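Local coordinates for protein amine Dehydrogenase (Pseudomonas putida, PDB 1JMX) that probably transfers electrons through its two covalently bound c-type hemes, as the heme-carrying alpha subunit of a quinohemoprotein amine dehydrogenase, at residues A[384-389]-A[486-491]. Sequence-based numbering, arbitrary orientation.
Sequences ASVPKV and QRWNNP. With HEC (heme c), chain E.
Val386 alone carries the loop 384-389 onto three consecutive residues of the C-terminal segment 486-491, and no hydrogen bond joins the two. Its CG2 presses on the aliphatic part of Gln486, 3.4 Å from Gln486 CG, where the two side chains cross at about a right angle. The other methyl, Val386 CG1, lies 3.7 Å from the carbonyl oxygen Arg487 O and meets the Trp488 ring obliquely, 4.2 Å from Trp488 CD1. With chi1 at -72°, CG1 stands anti to the carbonyl carbon of Val386, which sends CG1 toward Arg487 O and the Trp488 ring and CG2 toward the Gln486 side chain. Beyond these van der Waals contacts the segment 486-491 runs toward the second heme c. Arg487 grips Asn489 O side-on, with NE at 3.2 Å and NH2 at 2.9 Å, Asn489 O lying almost in the guanidinium plane, while its NH1 bonds to the backbone of another protein chain. This pair of hydrogen bonds to one oxygen probably steadies the bend that places Asn489, a heme-binding residue, beside a propionate; Pro491 CG lies 3.5 Å from heme O2D, a propionate oxygen. Trp488 also packs edge-to-face against an aromatic ring of the other chain. The contact thus joins the connection between strands 367-378 and 391-400 to the tail that follows strand 476-484, where domain IV, an E-set-type beta domain, reaches the second heme.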
loop_
_atom_site.group_PDB
_atom_site.type_symbol
_atom_site.label_atom_id
_atom_site.label_comp_id
_atom_site.label_asym_id
_atom_site.label_seq_id
_atom_site.Cartn_x
_atom_site.Cartn_y
_atom_site.Cartn_z
ATOM N N ALA A 384 13.169 -1.578 14.063
ATOM C CA ALA A 384 12.314 -0.782 13.191
ATOM C C ALA A 384 11.288 0.079 13.916
ATOM O O ALA A 384 10.920 -0.178 15.062
ATOM C CB ALA A 384 11.625 -1.671 12.167
ATOM N N SER A 385 10.801 1.077 13.195
ATOM C CA SER A 385 9.821 2.035 13.684
ATOM C C SER A 385 8.397 1.462 13.662
ATOM O O SER A 385 7.445 2.117 14.091
ATOM C CB SER A 385 9.901 3.288 12.800
ATOM O OG SER A 385 9.070 4.330 13.271
ATOM N N VAL A 386 8.267 0.226 13.194
ATOM C CA VAL A 386 6.973 -0.444 13.078
ATOM C C VAL A 386 6.888 -1.759 13.873
ATOM O O VAL A 386 7.890 -2.437 14.064
ATOM C CB VAL A 386 6.680 -0.739 11.595
ATOM C CG1 VAL A 386 6.344 0.546 10.858
ATOM C CG2 VAL A 386 7.898 -1.376 10.961
ATOM N N PRO A 387 5.685 -2.122 14.363
ATOM C CA PRO A 387 5.511 -3.363 15.129
ATOM C C PRO A 387 5.181 -4.570 14.236
ATOM O O PRO A 387 4.781 -4.414 13.079
ATOM C CB PRO A 387 4.330 -3.025 16.030
ATOM C CG PRO A 387 3.453 -2.252 15.093
ATOM C CD PRO A 387 4.450 -1.315 14.400
ATOM N N LYS A 388 5.357 -5.770 14.779
ATOM C CA LYS A 388 5.032 -6.992 14.044
ATOM C C LYS A 388 3.511 -7.106 13.985
ATOM O O LYS A 388 2.815 -6.691 14.910
ATOM C CB LYS A 388 5.588 -8.228 14.754
ATOM C CG LYS A 388 7.072 -8.215 14.994
ATOM C CD LYS A 388 7.533 -9.538 15.546
ATOM C CE LYS A 388 9.033 -9.564 15.777
ATOM N NZ LYS A 388 9.525 -10.948 16.059
ATOM N N VAL A 389 2.998 -7.598 12.866
ATOM C CA VAL A 389 1.564 -7.793 12.696
ATOM C C VAL A 389 1.343 -9.304 12.703
ATOM O O VAL A 389 1.788 -10.017 11.803
ATOM C CB VAL A 389 1.041 -7.163 11.380
ATOM C CG1 VAL A 389 -0.409 -7.541 11.146
ATOM C CG2 VAL A 389 1.182 -5.645 11.437
ATOM N N GLN A 486 6.710 -4.285 5.978
ATOM C CA GLN A 486 6.056 -3.202 6.696
ATOM C C GLN A 486 5.551 -2.104 5.761
ATOM O O GLN A 486 5.800 -2.123 4.553
ATOM C CB GLN A 486 7.029 -2.543 7.690
ATOM C CG GLN A 486 8.153 -3.418 8.247
ATOM C CD GLN A 486 9.423 -3.374 7.406
ATOM O OE1 GLN A 486 9.566 -4.130 6.462
ATOM N NE2 GLN A 486 10.356 -2.505 7.773
ATOM N N ARG A 487 4.810 -1.171 6.351
ATOM C CA ARG A 487 4.301 0.010 5.670
ATOM C C ARG A 487 4.463 1.091 6.736
ATOM O O ARG A 487 4.189 0.852 7.914
ATOM C CB ARG A 487 2.844 -0.145 5.200
ATOM C CG ARG A 487 1.826 -0.536 6.249
ATOM C CD ARG A 487 0.423 -0.554 5.655
ATOM N NE ARG A 487 -0.140 0.788 5.520
ATOM C CZ ARG A 487 -1.316 1.075 4.962
ATOM N NH1 ARG A 487 -2.088 0.117 4.458
ATOM N NH2 ARG A 487 -1.759 2.327 4.962
ATOM N N TRP A 488 5.039 2.225 6.341
ATOM C CA TRP A 488 5.289 3.331 7.259
ATOM C C TRP A 488 4.211 4.406 7.261
ATOM O O TRP A 488 4.137 5.200 8.192
ATOM C CB TRP A 488 6.649 3.958 6.976
ATOM C CG TRP A 488 7.773 2.983 7.030
ATOM C CD1 TRP A 488 8.619 2.763 8.079
ATOM C CD2 TRP A 488 8.211 2.119 5.972
ATOM N NE1 TRP A 488 9.562 1.826 7.738
ATOM C CE2 TRP A 488 9.337 1.413 6.450
ATOM C CE3 TRP A 488 7.761 1.875 4.663
ATOM C CZ2 TRP A 488 10.026 0.478 5.666
ATOM C CZ3 TRP A 488 8.444 0.944 3.885
ATOM C CH2 TRP A 488 9.567 0.257 4.393
ATOM N N ASN A 489 3.420 4.476 6.197
ATOM C CA ASN A 489 2.333 5.441 6.131
ATOM C C ASN A 489 1.097 4.682 6.606
ATOM O O ASN A 489 0.561 3.839 5.892
ATOM C CB ASN A 489 2.132 5.962 4.705
ATOM C CG ASN A 489 1.033 7.021 4.611
ATOM O OD1 ASN A 489 0.533 7.318 3.521
ATOM N ND2 ASN A 489 0.665 7.604 5.747
ATOM N N ASN A 490 0.663 4.976 7.825
ATOM C CA ASN A 490 -0.483 4.289 8.411
ATOM C C ASN A 490 -1.478 5.247 9.044
ATOM O O ASN A 490 -1.501 5.412 10.257
ATOM C CB ASN A 490 -0.004 3.286 9.464
ATOM C CG ASN A 490 -0.209 1.839 9.041
ATOM O OD1 ASN A 490 0.748 1.056 9.020
ATOM N ND2 ASN A 490 -1.458 1.465 8.733
ATOM N N PRO A 491 -2.307 5.899 8.221
ATOM C CA PRO A 491 -3.319 6.848 8.686
ATOM C C PRO A 491 -4.435 6.084 9.423
ATOM O O PRO A 491 -4.478 4.849 9.373
ATOM C CB PRO A 491 -3.844 7.440 7.378
ATOM C CG PRO A 491 -2.773 7.149 6.382
ATOM C CD PRO A 491 -2.335 5.792 6.756
HETATM FE FE HEC E . -6.887 8.493 -2.733
HETATM C CHA HEC E . -6.336 10.053 0.170
HETATM C CHB HEC E . -10.138 9.383 -2.539
HETATM C CHC HEC E . -7.441 7.077 -5.759
HETATM C CHD HEC E . -3.571 7.636 -2.916
HETATM N NA HEC E . -7.995 9.473 -1.454
HETATM C C1A HEC E . -7.611 10.054 -0.289
HETATM C C2A HEC E . -8.711 10.682 0.387
HETATM C C3A HEC E . -9.785 10.477 -0.373
HETATM C C4A HEC E . -9.335 9.741 -1.522
HETATM C CMA HEC E . -11.200 10.950 -0.090
HETATM C CAA HEC E . -8.623 11.437 1.695
HETATM C CBA HEC E . -8.910 12.890 1.320
HETATM C CGA HEC E . -8.863 13.901 2.437
HETATM O O1A HEC E . -8.595 13.571 3.580
HETATM O O2A HEC E . -9.091 15.057 2.149
HETATM N NB HEC E . -8.439 8.271 -3.889
HETATM C C1B HEC E . -9.745 8.707 -3.662
HETATM C C2B HEC E . -10.640 8.415 -4.730
HETATM C C3B HEC E . -9.880 7.784 -5.669
HETATM C C4B HEC E . -8.518 7.672 -5.131
HETATM C CMB HEC E . -12.138 8.775 -4.798
HETATM C CAB HEC E . -10.433 7.326 -7.011
HETATM C CBB HEC E . -10.038 8.186 -8.215
HETATM N NC HEC E . -5.753 7.534 -4.038
HETATM C C1C HEC E . -6.150 7.001 -5.245
HETATM C C2C HEC E . -5.064 6.360 -5.927
HETATM C C3C HEC E . -3.991 6.494 -5.144
HETATM C C4C HEC E . -4.404 7.246 -3.965
HETATM C CMC HEC E . -5.161 5.662 -7.286
HETATM C CAC HEC E . -2.668 5.820 -5.437
HETATM C CBC HEC E . -1.619 6.516 -6.282
HETATM N ND HEC E . -5.290 8.783 -1.622
HETATM C C1D HEC E . -3.987 8.373 -1.819
HETATM C C2D HEC E . -3.112 8.830 -0.735
HETATM C C3D HEC E . -3.955 9.523 0.112
HETATM C C4D HEC E . -5.247 9.462 -0.446
HETATM C CMD HEC E . -1.612 8.580 -0.609
HETATM C CAD HEC E . -3.700 10.268 1.428
HETATM C CBD HEC E . -2.323 10.216 2.001
HETATM C CGD HEC E . -2.209 9.124 3.011
HETATM O O1D HEC E . -2.990 8.149 2.929
HETATM O O2D HEC E . -1.336 9.222 3.901
#